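Local structure of 2,3-dehydroadipyl-CoA hydratase (Escherichia coli, 4FZW) at residues A32-L37 / P85-R90; L20-A25 / G65-E70; Q169-Q172 / L176-D179. The protein catalyses the reversible hydration of 2,3-dehydroadipyl-CoA to 3-hydroxyadipyl-CoA, a step in the degradation of phenylacetate. All blocks are in the same frame, centred on the assembly; numbering follows the deposited sequence.

Interaction 1: A32-L37 / P85-R90; sequences ALLMQL and PQLWAR
Leu34 and Leu87 form the apolar centre of this helix pair, each pointing its CB toward the other segment. The CD2 methyl of Leu34 lies 3.8 Å from CD1 of Leu87 and also rests on its CB, the two side chains meeting at a slant. To one side, the bent end of Met35 turns in from the flank: CG is anti to the backbone N (chi1 171°), and bends at the next two torsions swing SD and CE across the leucine at about a right angle, bringing CE within 3.9 Å of Leu87 CD2. Helices 31-46 and 84-92 belong to the crotonase fold, and their short segments run in roughly the same direction, 31° apart, with axes 9.8 Å apart at closest approach. No hydrogen bond joins them here, and the joining is left to packing of Leu34 and Met35 against Leu87 and Trp88.

The aromatic part of the contact belongs to Trp88. Leu34 CD2 approaches its pyrrole part obliquely, 3.6 Å from Trp88 NE1, while CD1 sits above one ring face, offset toward the rim. An alanine in place of Leu34 is likely to deprive both Leu87 CD1 and the Trp88 ring of a packing partner on helix 31-46, opening a gap between the helices. NE1 itself hydrogen-bonds to a glycerol, probably from the crystallisation liquor, and Ala109 and Leu116 touch the tryptophan from helix 109-116.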
ATOM      1  N   ALA B  32      31.187 -10.353 -11.537  1.00 50.18           N
ATOM      2  CA  ALA B  32      32.136  -9.281 -11.780  1.00 46.23           C
ATOM      3  C   ALA B  32      31.544  -8.240 -12.717  1.00 47.25           C
ATOM      4  O   ALA B  32      31.702  -7.055 -12.470  1.00 50.21           O
ATOM      5  CB  ALA B  32      33.429  -9.824 -12.320  1.00 41.87           C
ATOM      6  N   LEU B  33      30.846  -8.675 -13.773  1.00 51.62           N
ATOM      7  CA  LEU B  33      30.264  -7.742 -14.747  1.00 47.83           C
ATOM      8  C   LEU B  33      29.176  -6.892 -14.086  1.00 46.70           C
ATOM      9  O   LEU B  33      29.202  -5.654 -14.121  1.00 42.21           O
ATOM     10  CB  LEU B  33      29.719  -8.487 -15.964  1.00 48.83           C
ATOM     11  CG  LEU B  33      29.135  -7.664 -17.128  1.00 48.09           C
ATOM     12  CD1 LEU B  33      30.039  -6.498 -17.515  1.00 46.19           C
ATOM     13  CD2 LEU B  33      28.827  -8.550 -18.340  1.00 47.27           C
ATOM     14  N   LEU B  34      28.234  -7.573 -13.459  1.00 47.37           N
ATOM     15  CA  LEU B  34      27.277  -6.911 -12.595  1.00 49.79           C
ATOM     16  C   LEU B  34      27.920  -5.886 -11.649  1.00 49.26           C
ATOM     17  O   LEU B  34      27.448  -4.747 -11.562  1.00 50.81           O
ATOM     18  CB  LEU B  34      26.545  -7.952 -11.769  1.00 49.91           C
ATOM     19  CG  LEU B  34      25.217  -7.444 -11.245  1.00 48.31           C
ATOM     20  CD1 LEU B  34      24.352  -7.063 -12.435  1.00 40.44           C
ATOM     21  CD2 LEU B  34      24.548  -8.495 -10.376  1.00 51.47           C
ATOM     22  N   MET B  35      28.975  -6.274 -10.930  1.00 43.79           N
ATOM     23  CA  MET B  35      29.604  -5.347  -9.973  1.00 48.66           C
ATOM     24  C   MET B  35      30.262  -4.157 -10.679  1.00 47.55           C
ATOM     25  O   MET B  35      30.184  -3.031 -10.204  1.00 46.11           O
ATOM     26  CB  MET B  35      30.611  -6.062  -9.058  1.00 46.61           C
ATOM     27  CG  MET B  35      31.462  -5.123  -8.193  1.00 54.76           C
ATOM     28  SD  MET B  35      30.667  -4.425  -6.699  1.00 68.39           S
ATOM     29  CE  MET B  35      30.615  -5.877  -5.642  1.00 55.29           C
ATOM     30  N   GLN B  36      30.891  -4.415 -11.822  1.00 43.54           N
ATOM     31  CA  GLN B  36      31.443  -3.356 -12.659  1.00 46.98           C
ATOM     32  C   GLN B  36      30.369  -2.339 -13.042  1.00 47.22           C
ATOM     33  O   GLN B  36      30.543  -1.137 -12.819  1.00 45.95           O
ATOM     34  CB  GLN B  36      32.085  -3.952 -13.926  1.00 46.97           C
ATOM     35  CG  GLN B  36      32.913  -2.969 -14.733  1.00 49.32           C
ATOM     36  CD  GLN B  36      34.018  -2.336 -13.902  1.00 73.09           C
ATOM     37  OE1 GLN B  36      34.851  -3.030 -13.326  1.00 84.09           O
ATOM     38  NE2 GLN B  36      34.032  -1.016 -13.843  1.00 78.00           N
ATOM     39  N   LEU B  37      29.276  -2.840 -13.627  1.00 44.33           N
ATOM     40  CA  LEU B  37      28.106  -2.041 -13.984  1.00 43.31           C
ATOM     41  C   LEU B  37      27.632  -1.160 -12.826  1.00 45.77           C
ATOM     42  O   LEU B  37      27.371   0.037 -13.005  1.00 47.71           O
ATOM     43  CB  LEU B  37      26.971  -2.963 -14.445  1.00 47.35           C
ATOM     44  CG  LEU B  37      25.715  -2.346 -15.055  1.00 43.57           C
ATOM     45  CD1 LEU B  37      26.051  -1.726 -16.387  1.00 43.92           C
ATOM     46  CD2 LEU B  37      24.622  -3.391 -15.209  1.00 48.40           C
ATOM     47  N   PRO B  85      21.766  -9.698  -4.944  1.00 47.22           N
ATOM     48  CA  PRO B  85      20.541  -8.908  -4.792  1.00 43.27           C
ATOM     49  C   PRO B  85      20.759  -7.438  -4.441  1.00 42.97           C
ATOM     50  O   PRO B  85      19.981  -6.591  -4.891  1.00 38.93           O
ATOM     51  CB  PRO B  85      19.802  -9.653  -3.690  1.00 41.19           C
ATOM     52  CG  PRO B  85      20.172 -11.098  -3.966  1.00 44.06           C
ATOM     53  CD  PRO B  85      21.627 -11.038  -4.343  1.00 44.33           C
ATOM     54  N   GLN B  86      21.807  -7.127  -3.686  1.00 45.99           N
ATOM     55  CA  GLN B  86      22.079  -5.746  -3.297  1.00 47.70           C
ATOM     56  C   GLN B  86      22.708  -4.972  -4.457  1.00 39.84           C
ATOM     57  O   GLN B  86      22.611  -3.749  -4.518  1.00 37.63           O
ATOM     58  CB  GLN B  86      23.015  -5.710  -2.082  1.00 51.66           C
ATOM     59  CG  GLN B  86      24.418  -6.188  -2.446  1.00 58.05           C
ATOM     60  CD  GLN B  86      25.404  -6.152  -1.299  1.00 72.24           C
ATOM     61  OE1 GLN B  86      25.028  -6.121  -0.116  1.00 72.06           O
ATOM     62  NE2 GLN B  86      26.692  -6.166  -1.648  1.00 70.44           N
ATOM     63  N   LEU B  87      23.364  -5.680  -5.372  1.00 46.69           N
ATOM     64  CA  LEU B  87      23.876  -5.045  -6.599  1.00 43.49           C
ATOM     65  C   LEU B  87      22.714  -4.621  -7.495  1.00 37.97           C
ATOM     66  O   LEU B  87      22.686  -3.501  -8.012  1.00 38.20           O
ATOM     67  CB  LEU B  87      24.806  -5.981  -7.357  1.00 46.68           C
ATOM     68  CG  LEU B  87      26.005  -6.550  -6.603  1.00 51.34           C
ATOM     69  CD1 LEU B  87      26.897  -7.334  -7.565  1.00 52.19           C
ATOM     70  CD2 LEU B  87      26.777  -5.426  -5.920  1.00 45.83           C
ATOM     71  N   TRP B  88      21.741  -5.515  -7.651  1.00 35.66           N
ATOM     72  CA  TRP B  88      20.497  -5.177  -8.352  1.00 36.13           C
ATOM     73  C   TRP B  88      19.808  -3.939  -7.753  1.00 37.16           C
ATOM     74  O   TRP B  88      19.358  -3.070  -8.498  1.00 37.09           O
ATOM     75  CB  TRP B  88      19.548  -6.391  -8.406  1.00 31.99           C
ATOM     76  CG  TRP B  88      20.021  -7.460  -9.380  1.00 40.30           C
ATOM     77  CD1 TRP B  88      20.765  -8.570  -9.090  1.00 40.88           C
ATOM     78  CD2 TRP B  88      19.799  -7.491 -10.803  1.00 35.25           C
ATOM     79  NE1 TRP B  88      21.009  -9.294 -10.236  1.00 35.69           N
ATOM     80  CE2 TRP B  88      20.427  -8.653 -11.299  1.00 35.69           C
ATOM     81  CE3 TRP B  88      19.125  -6.645 -11.701  1.00 34.97           C
ATOM     82  CZ2 TRP B  88      20.405  -8.996 -12.662  1.00 41.23           C
ATOM     83  CZ3 TRP B  88      19.103  -6.990 -13.056  1.00 34.99           C
ATOM     84  CH2 TRP B  88      19.739  -8.156 -13.517  1.00 34.96           C
ATOM     85  N   ALA B  89      19.744  -3.836  -6.422  1.00 34.69           N
ATOM     86  CA  ALA B  89      19.095  -2.672  -5.796  1.00 37.34           C
ATOM     87  C   ALA B  89      19.946  -1.429  -5.951  1.00 37.91           C
ATOM     88  O   ALA B  89      19.425  -0.322  -6.000  1.00 37.98           O
ATOM     89  CB  ALA B  89      18.768  -2.909  -4.315  1.00 39.70           C
ATOM     90  N   ARG B  90      21.259  -1.602  -6.030  1.00 38.10           N
ATOM     91  CA  ARG B  90      22.111  -0.445  -6.286  1.00 40.92           C
ATOM     92  C   ARG B  90      21.974   0.038  -7.727  1.00 37.85           C
ATOM     93  O   ARG B  90      22.053   1.236  -7.975  1.00 39.96           O
ATOM     94  CB  ARG B  90      23.575  -0.714  -5.920  1.00 39.10           C
ATOM     95  CG  ARG B  90      23.828  -0.713  -4.418  1.00 36.27           C
ATOM     96  CD  ARG B  90      25.063  -1.504  -4.063  1.00 36.91           C
ATOM     97  NE  ARG B  90      26.279  -0.768  -4.379  1.00 39.23           N
ATOM     98  CZ  ARG B  90      27.489  -1.144  -3.990  1.00 41.26           C
ATOM     99  NH1 ARG B  90      27.634  -2.244  -3.258  1.00 33.85           N
ATOM    100  NH2 ARG B  90      28.543  -0.419  -4.334  1.00 37.67           N
TER

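Interaction 2: L20-A25 / G65-E70; sequences LNRPAA and GADLNE
Arg22 reaches across to Asp67, and this one charged pair is the whole direct contact between 20-25 and 65-70. The arginine chain leaves the backbone with CG anti to its carbonyl carbon (chi1 -63°), runs extended through the next bond and then bends at chi3, which carries the guanidinium over to the second segment. Asp67 OD1 sits at the edge of that group, near its plane, and is almost evenly placed between the two terminal nitrogens: 3.5 Å from Arg22 NH1 and 3.6 Å from Arg22 NH2. The guanidinium and carboxylate planes are 68° apart, and OD1 is the oxygen that meets the arginine. The result is a long salt bridge without a hydrogen bond, in contrast to the side-by-side pairing in which both carboxylate oxygens meet nitrogens. Within its own loop, Arg22 also passes beneath Ala25, whose CB lies over one guanidinium face, offset toward the rim. The closer hold on NH1 comes from Ala28 O, to which it hydrogen-bonds, so Asp67 acts as a second, more electrostatic partner at the surface. Asn27 OD1 accepts a hydrogen bond from the backbone N of Arg22, which would steady the loop where the side chain starts. With Arg22 also lying against Leu33 of helix 31-46, the pair ties the loop between strand 15-20 and that helix to the turn leading into helix 68-72.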
ATOM      1  N   LEU B  20      27.920  -4.030 -22.839  1.00 39.34           N
ATOM      2  CA  LEU B  20      28.246  -5.377 -22.403  1.00 37.94           C
ATOM      3  C   LEU B  20      29.075  -6.036 -23.484  1.00 43.54           C
ATOM      4  O   LEU B  20      28.732  -5.985 -24.653  1.00 45.58           O
ATOM      5  CB  LEU B  20      26.990  -6.179 -22.075  1.00 38.68           C
ATOM      6  CG  LEU B  20      26.292  -5.662 -20.808  1.00 47.66           C
ATOM      7  CD1 LEU B  20      25.074  -4.844 -21.164  1.00 52.62           C
ATOM      8  CD2 LEU B  20      25.885  -6.805 -19.927  1.00 47.18           C
ATOM      9  N   ASN B  21      30.167  -6.666 -23.080  1.00 47.75           N
ATOM     10  CA  ASN B  21      31.147  -7.183 -24.014  1.00 47.60           C
ATOM     11  C   ASN B  21      31.776  -8.505 -23.564  1.00 51.38           C
ATOM     12  O   ASN B  21      32.968  -8.564 -23.252  1.00 51.60           O
ATOM     13  CB  ASN B  21      32.227  -6.129 -24.239  1.00 48.88           C
ATOM     14  CG  ASN B  21      33.211  -6.530 -25.308  1.00 49.91           C
ATOM     15  OD1 ASN B  21      32.862  -6.641 -26.482  1.00 48.27           O
ATOM     16  ND2 ASN B  21      34.457  -6.733 -24.910  1.00 51.61           N
ATOM     17  N   ARG B  22      30.957  -9.550 -23.504  1.00 52.08           N
ATOM     18  CA  ARG B  22      31.428 -10.916 -23.293  1.00 51.51           C
ATOM     19  C   ARG B  22      30.866 -11.778 -24.416  1.00 56.02           C
ATOM     20  O   ARG B  22      30.036 -12.659 -24.171  1.00 55.69           O
ATOM     21  CB  ARG B  22      30.934 -11.470 -21.966  1.00 50.26           C
ATOM     22  CG  ARG B  22      31.431 -10.750 -20.748  1.00 54.35           C
ATOM     23  CD  ARG B  22      30.989 -11.488 -19.503  1.00 55.54           C
ATOM     24  NE  ARG B  22      31.534 -12.838 -19.445  1.00 57.86           N
ATOM     25  CZ  ARG B  22      30.922 -13.867 -18.868  1.00 61.27           C
ATOM     26  NH1 ARG B  22      29.736 -13.708 -18.310  1.00 59.32           N
ATOM     27  NH2 ARG B  22      31.495 -15.061 -18.850  1.00 67.68           N
ATOM     28  N   PRO B  23      31.334 -11.534 -25.650  1.00 52.61           N
ATOM     29  CA  PRO B  23      30.808 -12.142 -26.876  1.00 51.18           C
ATOM     30  C   PRO B  23      30.747 -13.663 -26.752  1.00 56.79           C
ATOM     31  O   PRO B  23      29.723 -14.274 -27.041  1.00 63.75           O
ATOM     32  CB  PRO B  23      31.850 -11.755 -27.927  1.00 51.26           C
ATOM     33  CG  PRO B  23      32.542 -10.554 -27.360  1.00 55.84           C
ATOM     34  CD  PRO B  23      32.579 -10.788 -25.892  1.00 49.99           C
ATOM     35  N   ALA B  24      31.847 -14.263 -26.311  1.00 56.57           N
ATOM     36  CA  ALA B  24      31.936 -15.711 -26.153  1.00 60.35           C
ATOM     37  C   ALA B  24      30.851 -16.246 -25.232  1.00 60.52           C
ATOM     38  O   ALA B  24      30.319 -17.340 -25.460  1.00 59.73           O
ATOM     39  CB  ALA B  24      33.315 -16.099 -25.615  1.00 63.15           C
ATOM     40  N   ALA B  25      30.541 -15.474 -24.187  1.00 57.28           N
ATOM     41  CA  ALA B  25      29.573 -15.899 -23.184  1.00 56.31           C
ATOM     42  C   ALA B  25      28.196 -15.276 -23.400  1.00 57.86           C
ATOM     43  O   ALA B  25      27.374 -15.198 -22.478  1.00 59.60           O
ATOM     44  CB  ALA B  25      30.085 -15.604 -21.794  1.00 60.30           C
ATOM     45  N   GLY B  65      21.095 -14.111 -20.234  1.00 50.16           N
ATOM     46  CA  GLY B  65      21.087 -14.713 -18.911  1.00 47.39           C
ATOM     47  C   GLY B  65      22.226 -14.285 -17.998  1.00 51.77           C
ATOM     48  O   GLY B  65      22.722 -13.155 -18.068  1.00 47.91           O
ATOM     49  N   ALA B  66      22.621 -15.202 -17.117  1.00 57.18           N
ATOM     50  CA  ALA B  66      23.734 -14.985 -16.197  1.00 58.67           C
ATOM     51  C   ALA B  66      24.629 -16.216 -16.179  1.00 63.65           C
ATOM     52  O   ALA B  66      24.264 -17.271 -16.708  1.00 61.04           O
ATOM     53  CB  ALA B  66      23.217 -14.700 -14.807  1.00 56.26           C
ATOM     54  N   ASP B  67      25.806 -16.090 -15.577  1.00 66.72           N
ATOM     55  CA  ASP B  67      26.685 -17.245 -15.433  1.00 69.91           C
ATOM     56  C   ASP B  67      25.986 -18.338 -14.641  1.00 75.02           C
ATOM     57  O   ASP B  67      25.674 -18.162 -13.457  1.00 75.22           O
ATOM     58  CB  ASP B  67      28.000 -16.854 -14.764  1.00 69.02           C
ATOM     59  CG  ASP B  67      29.189 -16.991 -15.694  1.00 75.06           C
ATOM     60  OD1 ASP B  67      29.014 -16.844 -16.929  1.00 69.08           O
ATOM     61  OD2 ASP B  67      30.301 -17.249 -15.187  1.00 78.16           O
ATOM     62  N   LEU B  68      25.732 -19.462 -15.308  1.00 75.12           N
ATOM     63  CA  LEU B  68      24.955 -20.548 -14.715  1.00 80.28           C
ATOM     64  C   LEU B  68      25.673 -21.239 -13.555  1.00 79.92           C
ATOM     65  O   LEU B  68      25.029 -21.704 -12.614  1.00 77.62           O
ATOM     66  CB  LEU B  68      24.561 -21.568 -15.786  1.00 80.53           C
ATOM     67  CG  LEU B  68      23.446 -22.540 -15.404  1.00 83.82           C
ATOM     68  CD1 LEU B  68      22.274 -21.791 -14.784  1.00 82.08           C
ATOM     69  CD2 LEU B  68      23.000 -23.331 -16.620  1.00 87.52           C
ATOM     70  N   ASN B  69      27.002 -21.302 -13.636  1.00 82.77           N
ATOM     71  CA  ASN B  69      27.824 -21.932 -12.606  1.00 82.07           C
ATOM     72  C   ASN B  69      27.743 -21.149 -11.308  1.00 82.93           C
ATOM     73  O   ASN B  69      27.569 -21.730 -10.236  1.00 81.08           O
ATOM     74  CB  ASN B  69      29.292 -22.013 -13.040  1.00 84.87           C
ATOM     75  CG  ASN B  69      29.468 -22.550 -14.449  1.00 89.62           C
ATOM     76  OD1 ASN B  69      28.822 -22.090 -15.393  1.00 87.93           O
ATOM     77  ND2 ASN B  69      30.351 -23.531 -14.596  1.00 93.68           N
ATOM     78  N   GLU B  70      27.875 -19.828 -11.412  1.00 79.01           N
ATOM     79  CA  GLU B  70      27.806 -18.957 -10.247  1.00 77.35           C
ATOM     80  C   GLU B  70      26.500 -19.091  -9.447  1.00 80.59           C
ATOM     81  O   GLU B  70      26.502 -18.859  -8.237  1.00 82.93           O
ATOM     82  CB  GLU B  70      28.055 -17.495 -10.634  1.00 72.51           C
ATOM     83  CG  GLU B  70      29.496 -17.172 -11.023  1.00 71.29           C
ATOM     84  CD  GLU B  70      29.681 -15.706 -11.378  1.00 68.79           C
ATOM     85  OE1 GLU B  70      28.673 -14.967 -11.351  1.00 68.08           O
ATOM     86  OE2 GLU B  70      30.823 -15.288 -11.684  1.00 67.05           O
TER

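Interaction 3: Q169-Q172 / L176-D179; sequences QQAQ and LVSD
Ala171 O receives two backbone N-H groups of the chain that returns past it, from Leu176 and from Val177. The bond from Leu176 N to Ala171 O is 2.7 Å long but weak, bent to 129° at the hydrogen. That from Val177 N to Ala171 O, at 3.1 Å, is straighter, although its donor stands above the carbonyl plane. A third backbone contact extends the pairing by one residue: Gln172 CA directs its hydrogen at Val177 O, 3.4 Å away. Against this polar seam lies a small apolar one. Ala171 CB touches Leu176 CB at 3.9 Å and Val177 CG2 at 4.0 Å. Val177 presents that methyl because CG1 takes the place anti to its backbone N (chi1 162°), leaving CG2 beside the N. Gln172, extended beyond CG, runs alongside the returning chain, its amide near the backbone of Ser178 and Asp179.

Around this first shell, Phe128 of strand 127-129 packs on Ala171, Leu176 and Val177, while Ser178 and Asp179 hydrogen-bond through their backbones to Val120 and Ala122 of strand 119-123. The shared carbonyl is consistent with main-chain closure of the C-terminal end of helix 168-173, while polar side chains are spent on a neighbouring subunit: Ser178 OG hydrogen-bonds to Ser154 of that subunit, and Asp179 OD2 forms a salt bridge with Lys158 of the same neighbouring subunit.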
ATOM      1  N   GLN B 169       8.543  -6.750 -31.635  1.00 37.22           N
ATOM      2  CA  GLN B 169       7.266  -6.184 -32.064  1.00 39.45           C
ATOM      3  C   GLN B 169       6.118  -6.527 -31.113  1.00 36.64           C
ATOM      4  O   GLN B 169       5.288  -5.672 -30.786  1.00 34.44           O
ATOM      5  CB  GLN B 169       6.903  -6.625 -33.494  1.00 39.17           C
ATOM      6  CG  GLN B 169       7.915  -6.233 -34.599  1.00 36.84           C
ATOM      7  CD  GLN B 169       9.219  -7.024 -34.531  1.00 44.50           C
ATOM      8  OE1 GLN B 169       9.292  -8.118 -33.937  1.00 39.61           O
ATOM      9  NE2 GLN B 169      10.262  -6.461 -35.138  1.00 38.77           N
ATOM     10  N   GLN B 170       6.056  -7.784 -30.693  1.00 35.07           N
ATOM     11  CA  GLN B 170       5.142  -8.156 -29.625  1.00 39.20           C
ATOM     12  C   GLN B 170       5.407  -7.325 -28.364  1.00 37.41           C
ATOM     13  O   GLN B 170       4.462  -6.924 -27.664  1.00 38.38           O
ATOM     14  CB  GLN B 170       5.258  -9.649 -29.289  1.00 39.66           C
ATOM     15  CG  GLN B 170       4.721 -10.613 -30.354  1.00 33.77           C
ATOM     16  CD  GLN B 170       5.170 -12.028 -30.085  1.00 36.90           C
ATOM     17  OE1 GLN B 170       6.368 -12.281 -29.909  1.00 34.14           O
ATOM     18  NE2 GLN B 170       4.211 -12.960 -30.014  1.00 35.05           N
ATOM     19  N   ALA B 171       6.678  -7.040 -28.090  1.00 31.90           N
ATOM     20  CA  ALA B 171       7.032  -6.361 -26.843  1.00 34.84           C
ATOM     21  C   ALA B 171       6.679  -4.888 -26.896  1.00 37.20           C
ATOM     22  O   ALA B 171       6.424  -4.288 -25.866  1.00 36.18           O
ATOM     23  CB  ALA B 171       8.504  -6.563 -26.471  1.00 35.77           C
ATOM     24  N   GLN B 172       6.652  -4.306 -28.091  1.00 37.00           N
ATOM     25  CA  GLN B 172       6.254  -2.903 -28.224  1.00 35.19           C
ATOM     26  C   GLN B 172       4.746  -2.750 -28.049  1.00 36.35           C
ATOM     27  O   GLN B 172       4.279  -1.803 -27.406  1.00 36.16           O
ATOM     28  CB  GLN B 172       6.685  -2.314 -29.564  1.00 37.74           C
ATOM     29  CG  GLN B 172       6.095  -0.934 -29.803  1.00 38.12           C
ATOM     30  CD  GLN B 172       6.815  -0.165 -30.875  1.00 41.03           C
ATOM     31  OE1 GLN B 172       7.531  -0.736 -31.696  1.00 46.46           O
ATOM     32  NE2 GLN B 172       6.632   1.147 -30.874  1.00 43.62           N
ATOM     33  N   LEU B 176       6.291  -3.431 -23.284  1.00 35.70           N
ATOM     34  CA  LEU B 176       7.580  -3.765 -22.655  1.00 35.28           C
ATOM     35  C   LEU B 176       8.669  -2.854 -23.245  1.00 34.25           C
ATOM     36  O   LEU B 176       9.631  -2.485 -22.588  1.00 36.58           O
ATOM     37  CB  LEU B 176       7.918  -5.271 -22.853  1.00 32.94           C
ATOM     38  CG  LEU B 176       9.069  -5.983 -22.097  1.00 31.44           C
ATOM     39  CD1 LEU B 176       9.174  -7.426 -22.518  1.00 31.94           C
ATOM     40  CD2 LEU B 176      10.427  -5.330 -22.286  1.00 33.94           C
ATOM     41  N   VAL B 177       8.471  -2.466 -24.497  1.00 38.95           N
ATOM     42  CA  VAL B 177       9.432  -1.660 -25.255  1.00 38.27           C
ATOM     43  C   VAL B 177       8.665  -0.482 -25.837  1.00 35.78           C
ATOM     44  O   VAL B 177       7.467  -0.566 -26.044  1.00 38.50           O
ATOM     45  CB  VAL B 177      10.061  -2.523 -26.388  1.00 38.90           C
ATOM     46  CG1 VAL B 177      10.703  -1.668 -27.451  1.00 42.11           C
ATOM     47  CG2 VAL B 177      11.055  -3.520 -25.803  1.00 35.81           C
ATOM     48  N   SER B 178       9.335   0.628 -26.094  1.00 34.21           N
ATOM     49  CA  SER B 178       8.617   1.784 -26.610  1.00 33.53           C
ATOM     50  C   SER B 178       9.187   2.291 -27.941  1.00 34.59           C
ATOM     51  O   SER B 178       8.868   3.394 -28.384  1.00 33.67           O
ATOM     52  CB  SER B 178       8.521   2.908 -25.553  1.00 36.06           C
ATOM     53  OG  SER B 178       9.792   3.330 -25.086  1.00 40.25           O
ATOM     54  N   ASP B 179      10.013   1.466 -28.577  1.00 37.70           N
ATOM     55  CA  ASP B 179      10.626   1.784 -29.867  1.00 36.83           C
ATOM     56  C   ASP B 179      11.215   0.518 -30.437  1.00 39.36           C
ATOM     57  O   ASP B 179      11.893  -0.228 -29.715  1.00 36.95           O
ATOM     58  CB  ASP B 179      11.752   2.822 -29.734  1.00 35.14           C
ATOM     59  CG  ASP B 179      11.303   4.225 -30.076  1.00 40.22           C
ATOM     60  OD1 ASP B 179      10.544   4.404 -31.059  1.00 46.70           O
ATOM     61  OD2 ASP B 179      11.724   5.152 -29.357  1.00 41.02           O
TER

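In the fold
The three contacts differ in burial and in chemistry. Interaction 3 is buried and mostly main-chain, joining a helix to the chain that follows it only a few residues on. Interaction 1 is partly buried and purely apolar across its segments, pairing two helices far apart in sequence. Interaction 2, at the surface, depends on charge and joins two loop regions. Interactions 1 and 2 are neighbours: helix 31-46 follows the loop of Arg22, and Leu33 CD2 packs on Leu20 CD2 and Arg22 CD, linking them. Interaction 3 stands apart, its centre about 26 Å from that of interaction 1, across the centre of the chain, and its polar side chains bond to another subunit.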